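Local coordinates for transaminase (Arthrobacter sp., PDB 5G2Q), which probably catalyses the pyridoxal-phosphate-dependent transfer of amino groups as a class-III aminotransferase, here holding its cofactor joined to an alanine moiety, at residues Val264-Asp269 / Val289-Ile294; Pro400-Asp405 / Met437-Arg442. All coordinates share one frame; numbering follows the deposited sequence.

Contact 1: residues Val264-Asp269 / Val289-Ile294. With PDA (2-[(3-hydroxy-2-methyl-5-phosphonooxymethyl-pyridin-4-ylmethyl)-amino]-propionic acid), chain R.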
ATOM      1  N   VAL F 264       4.383 -11.743  19.978  1.00 56.24           N
ATOM      2  CA  VAL F 264       3.506 -11.729  18.802  1.00 55.61           C
ATOM      3  C   VAL F 264       2.468 -12.867  18.933  1.00 55.95           C
ATOM      4  O   VAL F 264       2.755 -13.878  19.566  1.00 59.98           O
ATOM      5  CB  VAL F 264       4.337 -11.787  17.502  1.00 54.92           C
ATOM      6  CG1 VAL F 264       3.467 -12.008  16.290  1.00 54.70           C
ATOM      7  CG2 VAL F 264       5.144 -10.490  17.328  1.00 55.16           C
ATOM      8  N   LEU F 265       1.277 -12.682  18.361  1.00 53.08           N
ATOM      9  CA  LEU F 265       0.207 -13.660  18.415  1.00 52.92           C
ATOM     10  C   LEU F 265       0.423 -14.821  17.470  1.00 54.36           C
ATOM     11  O   LEU F 265       1.127 -14.684  16.477  1.00 55.12           O
ATOM     12  CB  LEU F 265      -1.137 -13.000  18.094  1.00 50.98           C
ATOM     13  CG  LEU F 265      -1.594 -11.913  19.055  1.00 48.78           C
ATOM     14  CD1 LEU F 265      -2.887 -11.365  18.508  1.00 48.65           C
ATOM     15  CD2 LEU F 265      -1.755 -12.400  20.484  1.00 48.45           C
ATOM     16  N   TRP F 266      -0.168 -15.969  17.768  1.00 54.67           N
ATOM     17  CA  TRP F 266      -0.128 -17.026  16.794  1.00 56.68           C
ATOM     18  C   TRP F 266      -1.517 -17.358  16.391  1.00 58.08           C
ATOM     19  O   TRP F 266      -2.359 -17.693  17.235  1.00 60.46           O
ATOM     20  CB  TRP F 266       0.658 -18.264  17.286  1.00 59.03           C
ATOM     21  CG  TRP F 266       0.524 -19.463  16.355  1.00 59.79           C
ATOM     22  CD1 TRP F 266       0.515 -19.443  14.987  1.00 60.72           C
ATOM     23  CD2 TRP F 266       0.360 -20.828  16.730  1.00 57.70           C
ATOM     24  NE1 TRP F 266       0.347 -20.706  14.493  1.00 58.90           N
ATOM     25  CE2 TRP F 266       0.241 -21.576  15.543  1.00 59.03           C
ATOM     26  CE3 TRP F 266       0.291 -21.489  17.949  1.00 58.58           C
ATOM     27  CZ2 TRP F 266       0.067 -22.969  15.540  1.00 59.45           C
ATOM     28  CZ3 TRP F 266       0.107 -22.870  17.947  1.00 60.38           C
ATOM     29  CH2 TRP F 266       0.009 -23.595  16.748  1.00 59.72           C
ATOM     30  N   ILE F 267      -1.785 -17.231  15.094  1.00 58.76           N
ATOM     31  CA  ILE F 267      -3.078 -17.672  14.550  1.00 57.42           C
ATOM     32  C   ILE F 267      -2.863 -19.058  13.882  1.00 59.03           C
ATOM     33  O   ILE F 267      -2.078 -19.180  12.944  1.00 58.70           O
ATOM     34  CB  ILE F 267      -3.648 -16.673  13.516  1.00 53.77           C
ATOM     35  CG1 ILE F 267      -3.839 -15.289  14.121  1.00 52.40           C
ATOM     36  CG2 ILE F 267      -4.933 -17.201  12.893  1.00 52.31           C
ATOM     37  CD1 ILE F 267      -4.026 -14.202  13.082  1.00 49.78           C
ATOM     38  N   SER F 268      -3.543 -20.092  14.380  1.00 58.12           N
ATOM     39  CA  SER F 268      -3.574 -21.393  13.694  1.00 57.80           C
ATOM     40  C   SER F 268      -4.749 -21.401  12.720  1.00 57.35           C
ATOM     41  O   SER F 268      -5.909 -21.425  13.136  1.00 57.72           O
ATOM     42  CB  SER F 268      -3.681 -22.559  14.699  1.00 56.45           C
ATOM     43  OG  SER F 268      -3.583 -23.799  14.045  1.00 54.99           O
ATOM     44  N   ASP F 269      -4.464 -21.342  11.424  1.00 56.49           N
ATOM     45  CA  ASP F 269      -5.536 -21.477  10.442  1.00 55.51           C
ATOM     46  C   ASP F 269      -6.025 -22.945  10.334  1.00 56.35           C
ATOM     47  O   ASP F 269      -5.432 -23.774   9.652  1.00 58.65           O
ATOM     48  CB  ASP F 269      -5.102 -20.889   9.098  1.00 54.52           C
ATOM     49  CG  ASP F 269      -6.206 -20.919   8.073  1.00 54.78           C
ATOM     50  OD1 ASP F 269      -7.274 -21.522   8.361  1.00 55.53           O
ATOM     51  OD2 ASP F 269      -6.004 -20.345   6.982  1.00 53.23           O
ATOM     52  N   VAL F 289       1.086 -27.513  21.908  1.00 67.95           N
ATOM     53  CA  VAL F 289       1.035 -26.048  22.036  1.00 68.37           C
ATOM     54  C   VAL F 289      -0.390 -25.540  21.855  1.00 68.74           C
ATOM     55  O   VAL F 289      -1.243 -26.266  21.354  1.00 74.00           O
ATOM     56  CB  VAL F 289       1.954 -25.350  21.017  1.00 67.00           C
ATOM     57  CG1 VAL F 289       3.416 -25.575  21.376  1.00 67.65           C
ATOM     58  CG2 VAL F 289       1.644 -25.820  19.602  1.00 66.52           C
ATOM     59  N   GLN F 290      -0.659 -24.314  22.271  1.00 68.90           N
ATOM     60  CA  GLN F 290      -1.990 -23.722  22.076  1.00 68.68           C
ATOM     61  C   GLN F 290      -1.876 -22.388  21.348  1.00 66.78           C
ATOM     62  O   GLN F 290      -1.026 -21.569  21.678  1.00 63.51           O
ATOM     63  CB  GLN F 290      -2.690 -23.477  23.408  1.00 70.92           C
ATOM     64  CG  GLN F 290      -2.675 -24.618  24.400  1.00 75.03           C
ATOM     65  CD  GLN F 290      -3.179 -24.158  25.756  1.00 78.70           C
ATOM     66  OE1 GLN F 290      -2.506 -23.391  26.445  1.00 80.43           O
ATOM     67  NE2 GLN F 290      -4.368 -24.617  26.144  1.00 78.88           N
ATOM     68  N   PRO F 291      -2.746 -22.154  20.353  1.00 66.64           N
ATOM     69  CA  PRO F 291      -2.654 -20.853  19.687  1.00 63.49           C
ATOM     70  C   PRO F 291      -3.364 -19.727  20.460  1.00 61.41           C
ATOM     71  O   PRO F 291      -3.926 -19.952  21.537  1.00 59.45           O
ATOM     72  CB  PRO F 291      -3.340 -21.107  18.343  1.00 63.73           C
ATOM     73  CG  PRO F 291      -4.341 -22.179  18.650  1.00 64.84           C
ATOM     74  CD  PRO F 291      -3.715 -23.056  19.701  1.00 65.77           C
ATOM     75  N   ASP F 292      -3.275 -18.528  19.896  1.00 58.93           N
ATOM     76  CA  ASP F 292      -3.940 -17.348  20.397  1.00 58.70           C
ATOM     77  C   ASP F 292      -5.332 -17.244  19.744  1.00 58.56           C
ATOM     78  O   ASP F 292      -6.292 -16.823  20.390  1.00 58.95           O
ATOM     79  CB  ASP F 292      -3.097 -16.093  20.093  1.00 56.02           C
ATOM     80  CG  ASP F 292      -1.770 -16.066  20.864  1.00 56.75           C
ATOM     81  OD1 ASP F 292      -1.775 -15.996  22.101  1.00 58.43           O
ATOM     82  OD2 ASP F 292      -0.698 -16.095  20.245  1.00 55.26           O
ATOM     83  N   ILE F 293      -5.422 -17.624  18.467  1.00 57.44           N
ATOM     84  CA  ILE F 293      -6.633 -17.512  17.656  1.00 57.29           C
ATOM     85  C   ILE F 293      -6.678 -18.706  16.699  1.00 60.32           C
ATOM     86  O   ILE F 293      -5.636 -19.092  16.172  1.00 63.35           O
ATOM     87  CB  ILE F 293      -6.633 -16.240  16.796  1.00 56.23           C
ATOM     88  CG1 ILE F 293      -6.805 -14.949  17.634  1.00 56.90           C
ATOM     89  CG2 ILE F 293      -7.754 -16.274  15.773  1.00 56.35           C
ATOM     90  CD1 ILE F 293      -6.240 -13.706  16.964  1.00 52.99           C
ATOM     91  N   ILE F 294      -7.863 -19.288  16.477  1.00 61.24           N
ATOM     92  CA  ILE F 294      -8.073 -20.375  15.493  1.00 61.89           C
ATOM     93  C   ILE F 294      -9.063 -19.875  14.425  1.00 62.50           C
ATOM     94  O   ILE F 294     -10.066 -19.230  14.771  1.00 61.78           O
ATOM     95  CB  ILE F 294      -8.698 -21.616  16.192  1.00 63.53           C
ATOM     96  CG1 ILE F 294      -7.696 -22.380  17.052  1.00 62.46           C
ATOM     97  CG2 ILE F 294      -9.404 -22.560  15.217  1.00 65.38           C
ATOM     98  CD1 ILE F 294      -8.403 -23.306  18.037  1.00 62.53           C
TER
HETATM   99  N   PDA R1000      -9.362 -23.968   0.985  1.00 82.52           N
HETATM  100  N1  PDA R1000      -7.869 -21.430   5.155  1.00 63.25           N
HETATM  101  C2  PDA R1000      -7.479 -22.642   4.743  1.00 61.28           C
HETATM  102  C2A PDA R1000      -6.339 -23.295   5.477  1.00 60.16           C
HETATM  103  C3  PDA R1000      -8.188 -23.282   3.592  1.00 63.16           C
HETATM  104  O3A PDA R1000      -7.829 -24.535   3.171  1.00 64.18           O
HETATM  105  C4  PDA R1000      -9.242 -22.598   2.982  1.00 64.25           C
HETATM  106  C4A PDA R1000      -9.961 -23.217   1.833  1.00 69.45           C
HETATM  107  C5  PDA R1000      -9.585 -21.321   3.474  1.00 63.89           C
HETATM  108  C5A PDA R1000     -10.692 -20.467   2.887  1.00 61.67           C
HETATM  109  OP4 PDA R1000     -11.972 -21.057   3.155  1.00 60.01           O
HETATM  110  P   PDA R1000     -13.200 -20.822   2.138  1.00 62.69           P
HETATM  111  OP1 PDA R1000     -13.556 -19.306   2.079  1.00 61.57           O
HETATM  112  OP2 PDA R1000     -14.451 -21.539   2.649  1.00 61.99           O
HETATM  113  OP3 PDA R1000     -12.790 -21.320   0.786  1.00 62.80           O
HETATM  114  C6  PDA R1000      -8.892 -20.776   4.554  1.00 63.92           C
HETATM  115  CA  PDA R1000     -10.023 -24.616  -0.172  1.00 86.68           C
HETATM  116  CB  PDA R1000     -10.440 -23.608  -1.244  1.00 89.90           C
HETATM  117  C   PDA R1000      -9.356 -25.836  -0.777  1.00 88.76           C
HETATM  118  O   PDA R1000      -9.267 -25.942  -2.029  1.00 89.04           O
HETATM  119  OXT PDA R1000      -8.925 -26.739  -0.019  1.00 92.11           O

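Contact 2: residues Pro400-Asp405 / Met437-Arg442. With PDA (2-[(3-hydroxy-2-methyl-5-phosphonooxymethyl-pyridin-4-ylmethyl)-amino]-propionic acid), chain R.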
ATOM      1  N   PRO F 400      10.982 -34.268  -9.214  1.00 71.71           N
ATOM      2  CA  PRO F 400       9.611 -34.031  -9.680  1.00 69.88           C
ATOM      3  C   PRO F 400       9.598 -33.697 -11.166  1.00 69.91           C
ATOM      4  O   PRO F 400      10.575 -33.134 -11.654  1.00 70.97           O
ATOM      5  CB  PRO F 400       9.154 -32.836  -8.850  1.00 69.13           C
ATOM      6  CG  PRO F 400      10.390 -32.257  -8.221  1.00 70.25           C
ATOM      7  CD  PRO F 400      11.268 -33.466  -8.016  1.00 71.52           C
ATOM      8  N   TYR F 401       8.550 -34.111 -11.890  1.00 69.07           N
ATOM      9  CA  TYR F 401       8.442 -33.822 -13.326  1.00 65.99           C
ATOM     10  C   TYR F 401       8.319 -32.315 -13.588  1.00 63.82           C
ATOM     11  O   TYR F 401       8.898 -31.803 -14.531  1.00 62.78           O
ATOM     12  CB  TYR F 401       7.242 -34.524 -13.939  1.00 65.30           C
ATOM     13  CG  TYR F 401       7.406 -36.010 -14.172  1.00 67.75           C
ATOM     14  CD1 TYR F 401       7.927 -36.493 -15.374  1.00 68.41           C
ATOM     15  CD2 TYR F 401       7.012 -36.943 -13.198  1.00 68.87           C
ATOM     16  CE1 TYR F 401       8.078 -37.861 -15.592  1.00 71.34           C
ATOM     17  CE2 TYR F 401       7.144 -38.327 -13.411  1.00 70.36           C
ATOM     18  CZ  TYR F 401       7.675 -38.771 -14.612  1.00 70.75           C
ATOM     19  OH  TYR F 401       7.820 -40.102 -14.839  1.00 72.22           O
ATOM     20  N   VAL F 402       7.528 -31.626 -12.769  1.00 61.75           N
ATOM     21  CA  VAL F 402       7.208 -30.193 -12.989  1.00 61.60           C
ATOM     22  C   VAL F 402       8.185 -29.294 -12.220  1.00 60.91           C
ATOM     23  O   VAL F 402       8.010 -29.078 -11.039  1.00 59.10           O
ATOM     24  CB  VAL F 402       5.750 -29.891 -12.569  1.00 59.61           C
ATOM     25  CG1 VAL F 402       5.393 -28.447 -12.866  1.00 57.50           C
ATOM     26  CG2 VAL F 402       4.804 -30.835 -13.290  1.00 59.32           C
ATOM     27  N   LYS F 403       9.241 -28.811 -12.869  1.00 64.18           N
ATOM     28  CA  LYS F 403      10.299 -28.100 -12.104  1.00 67.55           C
ATOM     29  C   LYS F 403       9.817 -26.941 -11.208  1.00 66.85           C
ATOM     30  O   LYS F 403      10.371 -26.728 -10.137  1.00 69.00           O
ATOM     31  CB  LYS F 403      11.453 -27.617 -12.995  1.00 69.56           C
ATOM     32  CG  LYS F 403      12.694 -27.259 -12.178  1.00 73.55           C
ATOM     33  CD  LYS F 403      13.383 -25.976 -12.645  1.00 75.22           C
ATOM     34  CE  LYS F 403      14.482 -25.517 -11.678  1.00 75.91           C
ATOM     35  NZ  LYS F 403      15.257 -24.322 -12.152  1.00 74.53           N
ATOM     36  N   LEU F 404       8.798 -26.195 -11.627  1.00 65.80           N
ATOM     37  CA  LEU F 404       8.340 -25.050 -10.805  1.00 64.43           C
ATOM     38  C   LEU F 404       7.624 -25.484  -9.514  1.00 63.64           C
ATOM     39  O   LEU F 404       7.380 -24.662  -8.620  1.00 61.34           O
ATOM     40  CB  LEU F 404       7.461 -24.089 -11.609  1.00 63.11           C
ATOM     41  CG  LEU F 404       8.154 -23.003 -12.419  1.00 64.34           C
ATOM     42  CD1 LEU F 404       7.089 -22.167 -13.111  1.00 66.19           C
ATOM     43  CD2 LEU F 404       9.006 -22.103 -11.527  1.00 62.99           C
ATOM     44  N   ASP F 405       7.283 -26.773  -9.417  1.00 62.54           N
ATOM     45  CA  ASP F 405       6.630 -27.296  -8.207  1.00 61.68           C
ATOM     46  C   ASP F 405       5.433 -26.424  -7.669  1.00 59.88           C
ATOM     47  O   ASP F 405       4.532 -26.103  -8.436  1.00 59.25           O
ATOM     48  CB  ASP F 405       7.676 -27.598  -7.132  1.00 61.60           C
ATOM     49  CG  ASP F 405       7.147 -28.490  -6.051  1.00 64.01           C
ATOM     50  OD1 ASP F 405       6.478 -29.521  -6.372  1.00 69.16           O
ATOM     51  OD2 ASP F 405       7.382 -28.165  -4.870  1.00 61.94           O
ATOM     52  N   MET F 437      -1.477 -29.345  -6.278  1.00 63.24           N
ATOM     53  CA  MET F 437      -0.098 -29.147  -6.716  1.00 62.51           C
ATOM     54  C   MET F 437       0.280 -30.151  -7.804  1.00 60.92           C
ATOM     55  O   MET F 437      -0.220 -31.252  -7.812  1.00 62.47           O
ATOM     56  CB  MET F 437       0.857 -29.182  -5.520  1.00 62.37           C
ATOM     57  CG  MET F 437       0.533 -28.125  -4.457  1.00 60.82           C
ATOM     58  SD  MET F 437       0.682 -26.431  -5.080  1.00 62.50           S
ATOM     59  CE  MET F 437      -1.024 -25.927  -5.310  1.00 58.49           C
ATOM     60  N   PRO F 438       1.117 -29.737  -8.755  1.00 61.14           N
ATOM     61  CA  PRO F 438       1.601 -30.560  -9.883  1.00 62.37           C
ATOM     62  C   PRO F 438       2.400 -31.830  -9.487  1.00 62.26           C
ATOM     63  O   PRO F 438       2.235 -32.916 -10.097  1.00 64.15           O
ATOM     64  CB  PRO F 438       2.509 -29.592 -10.648  1.00 61.35           C
ATOM     65  CG  PRO F 438       2.979 -28.614  -9.608  1.00 60.79           C
ATOM     66  CD  PRO F 438       1.783 -28.413  -8.717  1.00 60.41           C
ATOM     67  N   ASN F 439       3.234 -31.718  -8.465  1.00 60.79           N
ATOM     68  CA  ASN F 439       4.029 -32.871  -8.062  1.00 62.62           C
ATOM     69  C   ASN F 439       3.544 -33.644  -6.828  1.00 64.50           C
ATOM     70  O   ASN F 439       4.241 -34.542  -6.378  1.00 65.62           O
ATOM     71  CB  ASN F 439       5.489 -32.461  -7.845  1.00 60.58           C
ATOM     72  CG  ASN F 439       6.095 -31.792  -9.052  1.00 60.37           C
ATOM     73  OD1 ASN F 439       5.998 -32.293 -10.164  1.00 60.46           O
ATOM     74  ND2 ASN F 439       6.756 -30.641  -8.831  1.00 60.75           N
ATOM     75  N   THR F 440       2.385 -33.302  -6.270  1.00 65.22           N
ATOM     76  CA  THR F 440       2.025 -33.768  -4.934  1.00 65.73           C
ATOM     77  C   THR F 440       0.548 -34.079  -4.843  1.00 66.30           C
ATOM     78  O   THR F 440      -0.261 -33.244  -5.172  1.00 66.90           O
ATOM     79  CB  THR F 440       2.305 -32.685  -3.862  1.00 65.09           C
ATOM     80  OG1 THR F 440       3.579 -32.082  -4.080  1.00 64.22           O
ATOM     81  CG2 THR F 440       2.260 -33.282  -2.448  1.00 65.26           C
ATOM     82  N   MET F 441       0.194 -35.260  -4.345  1.00 68.31           N
ATOM     83  CA  MET F 441      -1.207 -35.624  -4.173  1.00 67.81           C
ATOM     84  C   MET F 441      -1.702 -35.134  -2.826  1.00 67.26           C
ATOM     85  O   MET F 441      -0.950 -35.184  -1.866  1.00 64.86           O
ATOM     86  CB  MET F 441      -1.370 -37.130  -4.243  1.00 71.08           C
ATOM     87  CG  MET F 441      -0.628 -37.749  -5.395  1.00 73.08           C
ATOM     88  SD  MET F 441      -1.526 -39.148  -6.040  1.00 79.30           S
ATOM     89  CE  MET F 441      -2.968 -39.172  -4.974  1.00 79.45           C
ATOM     90  N   ARG F 442      -2.948 -34.651  -2.783  1.00 66.46           N
ATOM     91  CA  ARG F 442      -3.630 -34.235  -1.547  1.00 67.93           C
ATOM     92  C   ARG F 442      -4.857 -35.129  -1.351  1.00 66.81           C
ATOM     93  O   ARG F 442      -5.931 -34.860  -1.903  1.00 65.56           O
ATOM     94  CB  ARG F 442      -4.035 -32.747  -1.610  1.00 66.19           C
ATOM     95  CG  ARG F 442      -4.678 -32.157  -0.355  1.00 70.98           C
ATOM     96  CD  ARG F 442      -6.152 -31.738  -0.548  1.00 75.68           C
ATOM     97  NE  ARG F 442      -6.374 -30.561  -1.411  1.00 77.71           N
ATOM     98  CZ  ARG F 442      -7.108 -29.492  -1.085  1.00 79.79           C
ATOM     99  NH1 ARG F 442      -7.707 -29.424   0.088  1.00 78.71           N
ATOM    100  NH2 ARG F 442      -7.247 -28.474  -1.934  1.00 80.93           N
TER
HETATM  101  N   PDA R1000      -9.362 -23.968   0.985  1.00 82.52           N
HETATM  102  N1  PDA R1000      -7.869 -21.430   5.155  1.00 63.25           N
HETATM  103  C2  PDA R1000      -7.479 -22.642   4.743  1.00 61.28           C
HETATM  104  C2A PDA R1000      -6.339 -23.295   5.477  1.00 60.16           C
HETATM  105  C3  PDA R1000      -8.188 -23.282   3.592  1.00 63.16           C
HETATM  106  O3A PDA R1000      -7.829 -24.535   3.171  1.00 64.18           O
HETATM  107  C4  PDA R1000      -9.242 -22.598   2.982  1.00 64.25           C
HETATM  108  C4A PDA R1000      -9.961 -23.217   1.833  1.00 69.45           C
HETATM  109  C5  PDA R1000      -9.585 -21.321   3.474  1.00 63.89           C
HETATM  110  C5A PDA R1000     -10.692 -20.467   2.887  1.00 61.67           C
HETATM  111  OP4 PDA R1000     -11.972 -21.057   3.155  1.00 60.01           O
HETATM  112  P   PDA R1000     -13.200 -20.822   2.138  1.00 62.69           P
HETATM  113  OP1 PDA R1000     -13.556 -19.306   2.079  1.00 61.57           O
HETATM  114  OP2 PDA R1000     -14.451 -21.539   2.649  1.00 61.99           O
HETATM  115  OP3 PDA R1000     -12.790 -21.320   0.786  1.00 62.80           O
HETATM  116  C6  PDA R1000      -8.892 -20.776   4.554  1.00 63.92           C
HETATM  117  CA  PDA R1000     -10.023 -24.616  -0.172  1.00 86.68           C
HETATM  118  CB  PDA R1000     -10.440 -23.608  -1.244  1.00 89.90           C
HETATM  119  C   PDA R1000      -9.356 -25.836  -0.777  1.00 88.76           C
HETATM  120  O   PDA R1000      -9.267 -25.942  -2.029  1.00 89.04           O
HETATM  121  OXT PDA R1000      -8.925 -26.739  -0.019  1.00 92.11           O
HETATM  122  O   HOH W   1       6.478 -35.156 -10.077  1.00 56.00           O

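Contact 1: residues Val264-Asp269 / Val289-Ile294
Ile267 and Ile293 form a parallel pair where strand 293-296 begins beside strand 265-269 in the seven-stranded sheet of this fold type I aminotransferase. Among the backbone bonds, Ser268 N donates to Ile293 O at 2.9 Å, while Trp266 O receives Asp292 N at 2.9 Å and, more weakly, Ile293 N.

A side chain extends this pattern where residues 289-292 are not yet strand. Asp292 OD2 accepts from Trp266 N through its anti lone pair; at 2.5 Å the bond refines unusually short, and its exact length is doubtful. The same oxygen forms a salt bridge with Arg256.

Apolar contacts line both sheet faces. With CG anti to the backbone nitrogen (chi1 171°), the Trp266 indole lies where Pro291 CB can offer a C-H to its flat pi face, offset toward the rim, 4.0 Å from the six-membered ring centroid; Val289 CG2 approaches CZ3 obliquely. Ile267 CG1 runs beside Ile293 CB at 4.0 Å, two beta-branched residues suited to extended backbone.

Asp269 OD2 lies 2.8 Å from PDA N1, a carboxylate beside the pyridine nitrogen being characteristic of fold type I enzymes. Asp292 thus supplies an acceptor to a buried N-H, and its own charge is probably offset by Arg256.

Contact 2: residues Pro400-Asp405 / Met437-Arg442
The flat amide of Asn439 has Pro400 over one face, Pro400 CB lying 3.2 Å from Asn439 CG, and three polar partners at its edges. Asn439 grips the type I beta turn Val402-Asp405 just before strand 440-443 of the small three-stranded antiparallel sheet. In the amide plane, ND2 donates almost straight to Val402 O at 3.0 Å and also to Asp405 OD1 at 2.7 Å. The carboxylate is nearly coplanar with the amide, 10° apart, and is met on its anti side. At the other end of the amide, OD1 takes Val402 N at 3.1 Å on a lone pair. Separately, a water links OD1 to Tyr401 N.

Asparagine suits this place because one short side chain both donates and accepts; a leucine here would probably leave Val402 N and Asp405 OD1 without these partners and set the turn freer to shift. Val402 O also accepts the turn's own bond from Asp405 N, which comes from the opposite face of its carbonyl plane to ND2.

Pro438, with its compact ring, packs across Val402, CB to CG2 at 3.7 Å. Farther along the strand, Arg442 turns its guanidinium edge to the carboxylate of PDA, consistent with substrate-carboxylate recognition in fold type I aminotransferases: NH1 and NH2 both bond OXT, with NH1 to OXT at 3.0 Å, and NH2 also reaches O weakly.

Overall arrangement
Contact 1 precedes contact 2 along the chain, both in the class-III aminotransferase fold. Their centres are 30 Å apart and their nearest atoms about 11 Å, so they do not touch. They belong to different sheets: strands 265-269 and 293-296 are neighbours in the seven-stranded mixed sheet, whereas strand 440-443 is, within this chain, an outermost strand of a three-stranded antiparallel one. Strand 308-313 and helices 335-350 and 353-374 come between them in sequence. The bound PDA connects the two, approached at its pyridine nitrogen from contact 1 and at its carboxylate from contact 2; Thr330 of the second subunit adds a further hydrogen bond, so the site draws on two sheets and two chains.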